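PDB 7D1B: leucine aminopeptidase from Fimbriiglobus ruber, which binds zinc and probably acts as a glutaminyl cyclase, closing the N-terminal glutamine of peptides to pyroglutamate, on a scaffold of the M28 aminopeptidase family. Local coordinates for residues 84-87 with 91-94; 115-120 with 165-170; 209-214 with 224-229; 258-263 with 271-276. All coordinates share one frame; numbering follows the deposited sequence. Where two conformers were deposited one is given.

Interaction 1: 84-87 with 91-94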
loop_
_atom_site.group_PDB
_atom_site.type_symbol
_atom_site.label_atom_id
_atom_site.label_comp_id
_atom_site.label_asym_id
_atom_site.label_seq_id
_atom_site.Cartn_x
_atom_site.Cartn_y
_atom_site.Cartn_z
ATOM N N HIS A 84 -6.921 -15.706 2.717
ATOM C CA HIS A 84 -6.637 -15.622 1.290
ATOM C C HIS A 84 -5.152 -15.850 1.014
ATOM O O HIS A 84 -4.762 -16.672 0.156
ATOM C CB HIS A 84 -7.057 -14.237 0.811
ATOM C CG HIS A 84 -6.851 -14.038 -0.649
ATOM N ND1 HIS A 84 -7.709 -14.559 -1.596
ATOM C CD2 HIS A 84 -5.863 -13.410 -1.329
ATOM C CE1 HIS A 84 -7.263 -14.238 -2.797
ATOM N NE2 HIS A 84 -6.145 -13.544 -2.665
ATOM N N PHE A 85 -4.302 -15.116 1.732
ATOM C CA PHE A 85 -2.868 -15.215 1.496
ATOM C C PHE A 85 -2.340 -16.600 1.850
ATOM O O PHE A 85 -1.540 -17.178 1.103
ATOM C CB PHE A 85 -2.118 -14.135 2.276
ATOM C CG PHE A 85 -2.360 -12.716 1.796
ATOM C CD1 PHE A 85 -2.370 -12.405 0.437
ATOM C CD2 PHE A 85 -2.566 -11.692 2.716
ATOM C CE1 PHE A 85 -2.557 -11.091 0.012
ATOM C CE2 PHE A 85 -2.762 -10.392 2.286
ATOM C CZ PHE A 85 -2.755 -10.099 0.944
ATOM N N GLU A 86 -2.762 -17.150 2.991
ATOM C CA GLU A 86 -2.299 -18.482 3.371
ATOM C C GLU A 86 -2.755 -19.526 2.366
ATOM O O GLU A 86 -2.003 -20.457 2.041
ATOM C CB GLU A 86 -2.806 -18.841 4.767
ATOM C CG GLU A 86 -2.083 -18.089 5.882
ATOM C CD GLU A 86 -2.571 -18.446 7.271
ATOM O OE1 GLU A 86 -3.687 -18.991 7.421
ATOM O OE2 GLU A 86 -1.818 -18.184 8.221
ATOM N N GLY A 87 -3.976 -19.379 1.845
ATOM C CA GLY A 87 -4.476 -20.348 0.897
ATOM C C GLY A 87 -3.730 -20.331 -0.412
ATOM O O GLY A 87 -3.849 -21.279 -1.191
ATOM N N LYS A 91 3.278 -17.097 3.964
ATOM C CA LYS A 91 3.294 -17.158 5.423
ATOM C C LYS A 91 2.808 -15.820 5.963
ATOM O O LYS A 91 3.330 -14.775 5.580
ATOM C CB LYS A 91 4.709 -17.416 5.925
ATOM C CG LYS A 91 4.765 -17.487 7.426
ATOM C CD LYS A 91 6.023 -18.191 7.879
ATOM C CE LYS A 91 5.997 -18.466 9.377
ATOM N NZ LYS A 91 6.106 -17.212 10.155
ATOM N N VAL A 92 1.810 -15.839 6.843
ATOM C CA VAL A 92 1.211 -14.600 7.339
ATOM C C VAL A 92 1.596 -14.421 8.800
ATOM O O VAL A 92 1.386 -15.327 9.614
ATOM C CB VAL A 92 -0.318 -14.589 7.155
ATOM C CG1 VAL A 92 -0.934 -13.341 7.797
ATOM C CG2 VAL A 92 -0.686 -14.665 5.680
ATOM N N VAL A 93 2.131 -13.245 9.130
ATOM C CA VAL A 93 2.508 -12.886 10.492
ATOM C C VAL A 93 1.782 -11.605 10.867
ATOM O O VAL A 93 1.585 -10.713 10.036
ATOM C CB VAL A 93 4.045 -12.776 10.653
ATOM C CG1 VAL A 93 4.445 -12.047 11.921
ATOM C CG2 VAL A 93 4.679 -14.166 10.619
ATOM N N ARG A 94 1.379 -11.525 12.124
ATOM C CA ARG A 94 0.758 -10.339 12.697
ATOM C C ARG A 94 1.781 -9.568 13.518
ATOM O O ARG A 94 2.561 -10.168 14.263
ATOM C CB ARG A 94 -0.390 -10.762 13.614
ATOM C CG ARG A 94 -1.516 -11.492 12.894
ATOM C CD ARG A 94 -2.488 -12.149 13.871
ATOM N NE ARG A 94 -3.134 -11.182 14.745
ATOM C CZ ARG A 94 -4.252 -10.527 14.448
ATOM N NH1 ARG A 94 -4.867 -10.727 13.287
ATOM N NH2 ARG A 94 -4.752 -9.657 15.319
HETATM O O HOH W 1 0.828 -18.380 7.778
HETATM O O HOH W 2 -1.263 -16.281 10.403
#

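Interaction 2: 115-120 with 165-170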
loop_
_atom_site.group_PDB
_atom_site.type_symbol
_atom_site.label_atom_id
_atom_site.label_comp_id
_atom_site.label_asym_id
_atom_site.label_seq_id
_atom_site.Cartn_x
_atom_site.Cartn_y
_atom_site.Cartn_z
ATOM N N ALA A 115 2.432 -10.750 4.687
ATOM C CA ALA A 115 2.314 -11.987 3.914
ATOM C C ALA A 115 3.618 -12.161 3.144
ATOM O O ALA A 115 3.923 -11.367 2.254
ATOM C CB ALA A 115 1.115 -11.942 2.974
ATOM N N SER A 116 4.390 -13.183 3.507
ATOM C CA SER A 116 5.757 -13.342 3.036
ATOM C C SER A 116 5.841 -14.436 1.990
ATOM O O SER A 116 5.285 -15.532 2.164
ATOM C CB SER A 116 6.690 -13.699 4.196
ATOM O OG SER A 116 6.885 -12.639 5.090
ATOM N N TRP A 117 6.618 -14.145 0.954
ATOM C CA TRP A 117 6.914 -15.045 -0.150
ATOM C C TRP A 117 8.426 -15.201 -0.267
ATOM O O TRP A 117 9.182 -14.225 -0.144
ATOM C CB TRP A 117 6.404 -14.432 -1.474
ATOM C CG TRP A 117 4.972 -13.965 -1.450
ATOM C CD1 TRP A 117 4.538 -12.693 -1.221
ATOM C CD2 TRP A 117 3.794 -14.764 -1.630
ATOM N NE1 TRP A 117 3.165 -12.635 -1.278
ATOM C CE2 TRP A 117 2.682 -13.898 -1.529
ATOM C CE3 TRP A 117 3.571 -16.132 -1.885
ATOM C CZ2 TRP A 117 1.367 -14.343 -1.690
ATOM C CZ3 TRP A 117 2.260 -16.572 -2.026
ATOM C CH2 TRP A 117 1.172 -15.680 -1.934
ATOM N N PHE A 118 8.861 -16.430 -0.537
ATOM C CA PHE A 118 10.254 -16.768 -0.845
ATOM C C PHE A 118 11.144 -16.528 0.376
ATOM O O PHE A 118 11.922 -15.569 0.422
ATOM C CB PHE A 118 10.789 -16.023 -2.083
ATOM C CG PHE A 118 9.759 -15.793 -3.176
ATOM C CD1 PHE A 118 8.941 -16.829 -3.664
ATOM C CD2 PHE A 118 9.586 -14.517 -3.695
ATOM C CE1 PHE A 118 7.981 -16.576 -4.643
ATOM C CE2 PHE A 118 8.631 -14.268 -4.695
ATOM C CZ PHE A 118 7.840 -15.302 -5.165
ATOM N N PRO A 119 11.047 -17.382 1.391
ATOM C CA PRO A 119 11.757 -17.093 2.650
ATOM C C PRO A 119 13.270 -17.216 2.555
ATOM O O PRO A 119 13.975 -16.600 3.361
ATOM C CB PRO A 119 11.173 -18.120 3.634
ATOM C CG PRO A 119 10.684 -19.243 2.742
ATOM C CD PRO A 119 10.161 -18.551 1.504
ATOM N N ASP A 120 13.799 -17.997 1.619
ATOM C CA ASP A 120 15.230 -18.318 1.630
ATOM C C ASP A 120 15.979 -17.315 0.750
ATOM O O ASP A 120 16.454 -17.639 -0.346
ATOM C CB ASP A 120 15.454 -19.744 1.133
ATOM C CG ASP A 120 16.777 -20.280 1.520
ATOM O OD1 ASP A 120 17.620 -19.475 1.976
ATOM O OD2 ASP A 120 16.973 -21.505 1.370
ATOM N N GLU A 165 -5.039 -9.972 -5.523
ATOM C CA GLU A 165 -4.897 -10.452 -6.897
ATOM C C GLU A 165 -3.504 -11.031 -7.133
ATOM O O GLU A 165 -3.359 -12.133 -7.676
ATOM C CB GLU A 165 -5.217 -9.349 -7.907
ATOM C CG GLU A 165 -4.914 -9.762 -9.355
ATOM C CD GLU A 165 -5.702 -10.981 -9.823
ATOM O OE1 GLU A 165 -6.777 -11.241 -9.249
ATOM O OE2 GLU A 165 -5.238 -11.658 -10.787
ATOM N N LEU A 166 -2.464 -10.293 -6.740
ATOM C CA LEU A 166 -1.096 -10.745 -6.963
ATOM C C LEU A 166 -0.843 -12.088 -6.309
ATOM O O LEU A 166 -0.066 -12.901 -6.832
ATOM C CB LEU A 166 -0.097 -9.714 -6.421
ATOM C CG LEU A 166 0.031 -8.413 -7.208
ATOM C CD1 LEU A 166 0.921 -7.443 -6.449
ATOM C CD2 LEU A 166 0.577 -8.668 -8.595
ATOM N N ALA A 167 -1.473 -12.343 -5.162
ATOM C CA ALA A 167 -1.256 -13.601 -4.462
ATOM C C ALA A 167 -1.587 -14.822 -5.311
ATOM O O ALA A 167 -1.026 -15.884 -5.067
ATOM C CB ALA A 167 -2.075 -13.615 -3.174
ATOM N N HIS A 168 -2.513 -14.712 -6.276
ATOM C CA HIS A 168 -2.794 -15.849 -7.152
ATOM C C HIS A 168 -1.580 -16.252 -7.980
ATOM O O HIS A 168 -1.498 -17.409 -8.415
ATOM C CB HIS A 168 -3.956 -15.543 -8.088
ATOM C CG HIS A 168 -5.274 -15.475 -7.391
ATOM N ND1 HIS A 168 -5.998 -16.601 -7.066
ATOM C CD2 HIS A 168 -5.998 -14.417 -6.946
ATOM C CE1 HIS A 168 -7.117 -16.238 -6.461
ATOM N NE2 HIS A 168 -7.139 -14.923 -6.371
ATOM N N HIS A 169 -0.653 -15.318 -8.207
ATOM C CA HIS A 169 0.442 -15.502 -9.145
ATOM C C HIS A 169 1.780 -15.707 -8.467
ATOM O O HIS A 169 2.687 -16.236 -9.110
ATOM C CB HIS A 169 0.538 -14.271 -10.056
ATOM C CG HIS A 169 -0.780 -13.901 -10.647
ATOM N ND1 HIS A 169 -1.248 -14.430 -11.835
ATOM C CD2 HIS A 169 -1.765 -13.104 -10.168
ATOM C CE1 HIS A 169 -2.462 -13.954 -12.063
ATOM N NE2 HIS A 169 -2.803 -13.157 -11.059
ATOM N N MET A 170 1.929 -15.312 -7.193
ATOM C CA MET A 170 3.263 -15.174 -6.603
ATOM C C MET A 170 4.065 -16.469 -6.621
ATOM O O MET A 170 5.270 -16.425 -6.882
ATOM C CB MET A 170 3.186 -14.623 -5.181
ATOM C CG MET A 170 2.794 -13.165 -5.094
ATOM S SD MET A 170 3.867 -12.024 -6.008
ATOM C CE MET A 170 5.337 -12.123 -4.997
#

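Interaction 3: 209-214 with 224-229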
loop_
_atom_site.group_PDB
_atom_site.type_symbol
_atom_site.label_atom_id
_atom_site.label_comp_id
_atom_site.label_asym_id
_atom_site.label_seq_id
_atom_site.Cartn_x
_atom_site.Cartn_y
_atom_site.Cartn_z
ATOM N N GLU A 209 5.377 3.357 11.134
ATOM C CA GLU A 209 6.395 3.686 12.131
ATOM C C GLU A 209 6.719 2.471 12.984
ATOM O O GLU A 209 7.896 2.201 13.258
ATOM C CB GLU A 209 5.957 4.881 12.973
ATOM C CG GLU A 209 6.005 6.140 12.129
ATOM C CD GLU A 209 5.517 7.388 12.822
ATOM O OE1 GLU A 209 5.251 7.343 14.035
ATOM O OE2 GLU A 209 5.419 8.429 12.137
ATOM N N HIS A 210 5.695 1.704 13.383
ATOM C CA HIS A 210 5.930 0.509 14.187
ATOM C C HIS A 210 6.773 -0.499 13.416
ATOM O O HIS A 210 7.747 -1.056 13.942
ATOM C CB HIS A 210 4.601 -0.115 14.600
ATOM C CG HIS A 210 4.761 -1.319 15.467
ATOM N ND1 HIS A 210 4.967 -1.221 16.824
ATOM C CD2 HIS A 210 4.755 -2.642 15.175
ATOM C CE1 HIS A 210 5.086 -2.435 17.332
ATOM N NE2 HIS A 210 4.970 -3.315 16.355
ATOM N N PHE A 211 6.411 -0.742 12.161
ATOM C CA PHE A 211 7.140 -1.695 11.340
ATOM C C PHE A 211 8.584 -1.253 11.161
ATOM O O PHE A 211 9.514 -2.055 11.309
ATOM C CB PHE A 211 6.444 -1.794 9.984
ATOM C CG PHE A 211 7.126 -2.740 9.029
ATOM C CD1 PHE A 211 6.791 -4.082 8.998
ATOM C CD2 PHE A 211 8.119 -2.283 8.175
ATOM C CE1 PHE A 211 7.450 -4.957 8.122
ATOM C CE2 PHE A 211 8.772 -3.143 7.284
ATOM C CZ PHE A 211 8.433 -4.486 7.274
ATOM N N ALA A 212 8.791 0.023 10.822
ATOM C CA ALA A 212 10.138 0.504 10.565
ATOM C C ALA A 212 10.983 0.447 11.827
ATOM O O ALA A 212 12.147 0.049 11.780
ATOM C CB ALA A 212 10.085 1.924 10.014
ATOM N N ASN A 213 10.414 0.842 12.969
ATOM C CA ASN A 213 11.163 0.768 14.218
ATOM C C ASN A 213 11.525 -0.666 14.560
ATOM O O ASN A 213 12.627 -0.928 15.063
ATOM C CB ASN A 213 10.353 1.374 15.358
ATOM C CG ASN A 213 10.305 2.863 15.290
ATOM O OD1 ASN A 213 11.163 3.492 14.673
ATOM N ND2 ASN A 213 9.303 3.448 15.925
ATOM N N GLY A 214 10.605 -1.607 14.316
ATOM C CA GLY A 214 10.903 -3.002 14.599
ATOM C C GLY A 214 12.040 -3.517 13.744
ATOM O O GLY A 214 12.915 -4.259 14.216
ATOM N N TYR A 224 18.484 -11.309 6.644
ATOM C CA TYR A 224 18.181 -10.632 5.394
ATOM C C TYR A 224 18.216 -9.132 5.656
ATOM O O TYR A 224 18.216 -8.680 6.806
ATOM C CB TYR A 224 16.795 -11.028 4.849
ATOM C CG TYR A 224 15.663 -10.643 5.784
ATOM C CD1 TYR A 224 15.093 -9.369 5.748
ATOM C CD2 TYR A 224 15.178 -11.552 6.725
ATOM C CE1 TYR A 224 14.081 -9.021 6.633
ATOM C CE2 TYR A 224 14.173 -11.208 7.603
ATOM C CZ TYR A 224 13.623 -9.951 7.544
ATOM O OH TYR A 224 12.620 -9.621 8.424
ATOM N N ARG A 225 18.207 -8.362 4.576
ATOM C CA ARG A 225 17.974 -6.927 4.651
ATOM C C ARG A 225 16.901 -6.552 3.637
ATOM O O ARG A 225 16.783 -7.181 2.583
ATOM C CB ARG A 225 19.233 -6.127 4.327
ATOM C CG ARG A 225 20.360 -6.330 5.313
ATOM C CD ARG A 225 20.008 -5.746 6.693
ATOM N NE ARG A 225 21.117 -5.837 7.643
ATOM C CZ ARG A 225 21.351 -6.894 8.412
ATOM N NH1 ARG A 225 20.553 -7.954 8.349
ATOM N NH2 ARG A 225 22.379 -6.890 9.252
ATOM N N TYR A 226 16.124 -5.515 3.960
ATOM C CA TYR A 226 15.166 -4.951 3.016
ATOM C C TYR A 226 15.894 -3.986 2.095
ATOM O O TYR A 226 16.485 -3.005 2.556
ATOM C CB TYR A 226 14.047 -4.225 3.755
ATOM C CG TYR A 226 13.005 -5.141 4.349
ATOM C CD1 TYR A 226 12.294 -6.026 3.532
ATOM C CD2 TYR A 226 12.691 -5.089 5.705
ATOM C CE1 TYR A 226 11.332 -6.872 4.056
ATOM C CE2 TYR A 226 11.706 -5.910 6.235
ATOM C CZ TYR A 226 11.023 -6.796 5.403
ATOM O OH TYR A 226 10.060 -7.619 5.927
ATOM N N THR A 227 15.839 -4.239 0.793
ATOM C CA THR A 227 16.565 -3.421 -0.165
ATOM C C THR A 227 15.675 -2.429 -0.901
ATOM O O THR A 227 16.198 -1.562 -1.616
ATOM C CB THR A 227 17.314 -4.306 -1.160
ATOM O OG1 THR A 227 16.373 -5.195 -1.757
ATOM C CG2 THR A 227 18.407 -5.121 -0.440
ATOM N N GLY A 228 14.361 -2.505 -0.734
ATOM C CA GLY A 228 13.479 -1.557 -1.384
ATOM C C GLY A 228 12.049 -1.846 -0.993
ATOM O O GLY A 228 11.691 -2.982 -0.634
ATOM N N ALA A 229 11.218 -0.802 -1.109
ATOM C CA ALA A 229 9.803 -0.896 -0.787
ATOM C C ALA A 229 9.008 -0.023 -1.737
ATOM O O ALA A 229 9.419 1.097 -2.041
ATOM C CB ALA A 229 9.532 -0.448 0.646
#

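Interaction 4: 258-263 with 271-276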
loop_
_atom_site.group_PDB
_atom_site.type_symbol
_atom_site.label_atom_id
_atom_site.label_comp_id
_atom_site.label_asym_id
_atom_site.label_seq_id
_atom_site.Cartn_x
_atom_site.Cartn_y
_atom_site.Cartn_z
ATOM N N GLU A 258 14.051 2.239 -11.714
ATOM C CA GLU A 258 13.677 0.875 -12.098
ATOM C C GLU A 258 12.183 0.750 -12.320
ATOM O O GLU A 258 11.746 0.131 -13.294
ATOM C CB GLU A 258 14.119 -0.130 -11.036
ATOM C CG GLU A 258 15.607 -0.377 -11.054
ATOM C CD GLU A 258 16.062 -1.456 -10.098
ATOM O OE1 GLU A 258 15.248 -1.928 -9.272
ATOM O OE2 GLU A 258 17.251 -1.850 -10.184
ATOM N N LEU A 259 11.377 1.308 -11.407
ATOM C CA LEU A 259 9.933 1.144 -11.512
ATOM C C LEU A 259 9.397 1.827 -12.760
ATOM O O LEU A 259 8.573 1.258 -13.487
ATOM C CB LEU A 259 9.269 1.728 -10.285
ATOM C CG LEU A 259 9.235 0.974 -8.996
ATOM C CD1 LEU A 259 8.628 1.919 -7.982
ATOM C CD2 LEU A 259 8.382 -0.296 -9.117
ATOM N N TRP A 260 9.831 3.058 -13.001
ATOM C CA TRP A 260 9.351 3.769 -14.177
ATOM C C TRP A 260 9.917 3.166 -15.464
ATOM O O TRP A 260 9.237 3.171 -16.498
ATOM C CB TRP A 260 9.636 5.275 -14.061
ATOM C CG TRP A 260 8.527 6.083 -13.409
ATOM C CD1 TRP A 260 7.757 7.027 -14.034
ATOM C CD2 TRP A 260 8.073 6.043 -12.036
ATOM N NE1 TRP A 260 6.852 7.566 -13.146
ATOM C CE2 TRP A 260 7.026 6.986 -11.918
ATOM C CE3 TRP A 260 8.464 5.326 -10.895
ATOM C CZ2 TRP A 260 6.355 7.220 -10.711
ATOM C CZ3 TRP A 260 7.784 5.552 -9.703
ATOM C CH2 TRP A 260 6.739 6.494 -9.616
ATOM N N ARG A 261 11.127 2.588 -15.420
ATOM C CA ARG A 261 11.649 1.863 -16.574
ATOM C C ARG A 261 10.772 0.653 -16.878
ATOM O O ARG A 261 10.378 0.420 -18.034
ATOM C CB ARG A 261 13.104 1.452 -16.297
ATOM C CG ARG A 261 13.808 0.817 -17.486
ATOM C CD ARG A 261 15.235 0.402 -17.154
ATOM N NE ARG A 261 16.011 1.577 -16.739
ATOM C CZ ARG A 261 16.612 1.742 -15.555
ATOM N NH1 ARG A 261 16.626 0.771 -14.654
ATOM N NH2 ARG A 261 17.211 2.900 -15.287
ATOM N N VAL A 262 10.455 -0.139 -15.851
ATOM C CA VAL A 262 9.553 -1.275 -16.058
ATOM C C VAL A 262 8.207 -0.809 -16.604
ATOM O O VAL A 262 7.651 -1.426 -17.516
ATOM C CB VAL A 262 9.406 -2.096 -14.763
ATOM C CG1 VAL A 262 8.292 -3.119 -14.886
ATOM C CG2 VAL A 262 10.715 -2.789 -14.421
ATOM N N ALA A 263 7.653 0.288 -16.051
ATOM C CA ALA A 263 6.376 0.794 -16.543
ATOM C C ALA A 263 6.445 1.112 -18.028
ATOM O O ALA A 263 5.475 0.885 -18.765
ATOM C CB ALA A 263 5.952 2.026 -15.751
ATOM N N PHE A 271 2.292 5.751 -15.227
ATOM C CA PHE A 271 3.563 6.152 -14.615
ATOM C C PHE A 271 4.182 7.240 -15.483
ATOM O O PHE A 271 4.616 6.964 -16.609
ATOM C CB PHE A 271 4.523 4.972 -14.490
ATOM C CG PHE A 271 4.107 3.956 -13.446
ATOM C CD1 PHE A 271 3.113 2.996 -13.713
ATOM C CD2 PHE A 271 4.702 3.957 -12.182
ATOM C CE1 PHE A 271 2.746 2.063 -12.762
ATOM C CE2 PHE A 271 4.325 3.022 -11.218
ATOM C CZ PHE A 271 3.337 2.087 -11.508
ATOM N N VAL A 272 4.192 8.476 -14.992
ATOM C CA VAL A 272 4.632 9.628 -15.779
ATOM C C VAL A 272 5.928 10.190 -15.208
ATOM O O VAL A 272 6.120 10.241 -13.984
ATOM C CB VAL A 272 3.538 10.717 -15.877
ATOM C CG1 VAL A 272 2.256 10.126 -16.508
ATOM C CG2 VAL A 272 3.236 11.379 -14.540
ATOM N N ASN A 273 6.813 10.629 -16.104
ATOM C CA ASN A 273 8.071 11.274 -15.707
ATOM C C ASN A 273 7.819 12.761 -15.498
ATOM O O ASN A 273 8.231 13.609 -16.280
ATOM C CB ASN A 273 9.161 10.994 -16.735
ATOM C CG ASN A 273 9.761 9.618 -16.535
ATOM O OD1 ASN A 273 9.134 8.604 -16.836
ATOM N ND2 ASN A 273 10.943 9.566 -15.958
ATOM N N GLU A 274 7.121 13.065 -14.400
ATOM C CA GLU A 274 6.770 14.432 -14.030
ATOM C C GLU A 274 6.849 14.543 -12.521
ATOM O O GLU A 274 6.657 13.560 -11.799
ATOM C CB GLU A 274 5.333 14.797 -14.430
ATOM C CG GLU A 274 5.025 14.655 -15.906
ATOM C CD GLU A 274 3.564 14.963 -16.249
ATOM O OE1 GLU A 274 2.845 15.584 -15.432
ATOM O OE2 GLU A 274 3.135 14.587 -17.361
ATOM N N ARG A 275 7.082 15.765 -12.050
ATOM C CA ARG A 275 7.272 16.027 -10.628
ATOM C C ARG A 275 5.976 16.507 -9.986
ATOM O O ARG A 275 5.421 17.527 -10.389
ATOM C CB ARG A 275 8.313 17.141 -10.493
ATOM C CG ARG A 275 8.613 17.536 -9.103
ATOM C CD ARG A 275 9.485 16.501 -8.466
ATOM N NE ARG A 275 9.904 16.994 -7.170
ATOM C CZ ARG A 275 9.149 16.943 -6.083
ATOM N NH1 ARG A 275 7.944 16.371 -6.147
ATOM N NH2 ARG A 275 9.590 17.479 -4.938
ATOM N N GLY A 276 5.539 15.820 -8.940
ATOM C CA GLY A 276 4.535 16.381 -8.052
ATOM C C GLY A 276 3.104 16.316 -8.564
ATOM O O GLY A 276 2.798 15.771 -9.624
#

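Interaction 1: 84-87 with 91-94
Phe85 and Glu86 of helix 72-87 meet Val92 of strand 91-99 just after the chain has turned from helix into strand through three residues. The two backbones come nearest at Glu86 CA and Lys91 CA, 6.1 Å apart, and no direct hydrogen bond joins them. Alternation along the strand selects the touching residue: the CB of Val92 points toward the helix, whereas those of Lys91 and Val93 point away. The methyl CG2 of Val92 does the packing. It sits 3.7 Å from Phe85 CB, at the root of a side chain whose ring continues inward to Ala115, Ala167 and Phe181. From the solvent side the same methyl meets the aliphatic part of the glutamate, with Val92 CG2 3.7 Å from Glu86 CG. The Glu86 chain crosses the valine at about a right angle and, extended beyond CG (chi2 -180°), carries its carboxylate past it to the strand backbone. There Glu86 OE2 accepts two water hydrogen bonds. Water 1 donates to Glu86 OE2 over 2.7 Å and accepts from Val92 N at 2.9 Å; water 2 donates both to Glu86 OE2 and to Val92 O, each at 2.9 Å. Strand 91-99 is outermost in the sheet, and Lys91 and Val93 pair their backbones with Ser116 and Ile114, so the Val92 amide and carbonyl have no strand beside them. The waters fill that role: apolar packing joins helix to strand on the inside, while a probably ionised carboxylate serves the polar strand edge through solvent.

Interaction 2: 115-120 with 165-170
Met170 reaches Trp117 with a chain bent twice, at chi2 (-57°) and chi3 (-70°), which curls CB, CG, SD and CE along the indole instead of pointing the methyl straight off it. Its CB lies 3.5 Å from the centroid of the Trp117 six-membered ring and 9° off the normal, a CH-pi contact centred over one face. CG follows over one end of the shared bond, Met170 CG 3.6 Å from Trp117 CE2. The sulfur makes a longer Met-aromatic contact, Met170 SD standing 4.8 Å from the centroid of the five-membered ring. Beyond it, the methyl CE is wedged between Trp117 CD1 and Phe118 CE2, 3.9 Å from each. This joins the end of strand 108-117, in the mixed sheet of the M28 fold, to the chain leaving helix 153-167, one of the helices packed on that sheet. Strand 178-184, the next neighbour in the sheet, adds Val179 and Phe181 against Met170, and Phe181 also stands edge-to-face with Trp117. Ala167 adds an oblique touch at the far end of the indole, its CB 3.8 Å from Trp117 CZ2. Phe118 leaves the strand with a positive phi; its ring lies over Trp117 CB, and its edge is turned to the Met170 backbone, so that Phe118 CZ comes within 3.3 Å of Met170 O, near the ring plane. Behind Met170, His169 NE2 donates a nearly straight bond to Glu165 OE2 at 2.9 Å, tying the turn back to the helix. Glu165 is also salt-bridged to Arg53 of helix 51-63.

Interaction 3: 209-214 with 224-229
Tyr226, reached two residues after Tyr224, is where this part of the chain meets Phe211 of helix 206-218. Tyr224 lies over that tyrosine ring, its CE1 3.9 Å above the plane of Tyr226 and offset toward the rim. Arg225 turns the other way and folds back on the chain, Arg225 NH1 donating to Tyr224 O at 2.9 Å (157°) from above the carbonyl plane; the same nitrogen also reaches Leu222 O. At Tyr226 the contact is made between two ring corners, Phe211 CZ and Tyr226 CE2, 3.7 Å apart. The planes are inclined at 43° and the centroids stand 5.8 Å apart, an oblique pairing that is neither a stack nor edge-to-face. Phe211 holds CG anti to the backbone N (chi1 179°), which throws its ring off the helix toward the strand from the direction opposite to Tyr226. Helix 206-218 here serves as the connection of a beta-alpha-beta crossover, from strand 178-184 to the parallel strand 225-232, with strand 123-130 lying between them in the sheet. The phenol oxygen also brushes the phenylalanine, with Tyr226 OH 3.8 Å from Phe211 CZ, but its polar partner is Asp180 OD2 on strand 178-184. A leucine in place of Tyr226 would probably leave Asp180 without this hydroxyl and open a gap beside Phe211 CZ. Further on, Gly228 and Ala229 carry the strand between Ile126 and Pro296 by backbone bonds, and Ala229 packs on Leu290, a residue that Phe211 also touches.

Interaction 4: 258-263 with 271-276
One face of the Trp260 indole receives the edge of Phe271, while Val272 O and Asn273 OD1 lie at the indole's own edge. The two aromatic rings form a T-shaped pair, planes at 87° and the centroid of the Trp260 six-membered ring 5.2 Å from that of Phe271. Phe271 CD2 points into the face, 3.8 Å from Trp260 CE2. On the same face the Phe271 methylene makes a CH-pi contact, CB lying 3.9 Å from the centroid of the five-membered ring. Helix 253-266 is in this way bound to the short strand that follows it: strand 271-272 pairs with strand 242-244 beside the main sheet, and the chain turns a corner through an inverse gamma turn centred on Asn273. Trp260 NE1 donates to Val272 O at 2.9 Å, but the bond is bent (139°) and comes from well above the carbonyl plane (70° out of it). That carbonyl also takes a weak bond from Glu274 N across the turn. A leucine replacing Trp260 would probably deprive Val272 O of its indole partner and leave the Phe271 edge without an aromatic face. Asn273 slides past the indole with its amide nearly perpendicular, bringing Asn273 OD1 to 3.5 Å from Trp260 CD1. One helical turn on from Trp260, Ala263 CB presses 3.5 Å from Phe271 CB, while Phe271 also packs on Val300 and Val329.

Overall arrangement
Interactions 1 and 2 adjoin: their strands, 91-99 and 108-117, are neighbours in the sheet, and Phe85 packs on both Ala115 and Ala167. Interactions 2, 3 and 4 are buried; only interaction 1, at the sheet's outer edge, is partly open to solvent and uses water, whereas interaction 2 rests on sulfur and aromatic packing. Interaction 3 joins the same sheet to a helix on the other face, where Phe211 touches Ile114, and its one ring pair is the most slender of the four contacts. Interaction 4, on the opposite side of the chain's centre from interaction 1, concerns a helix and small strands beyond strand 297-300; it alone has a direct hydrogen bond between its segments.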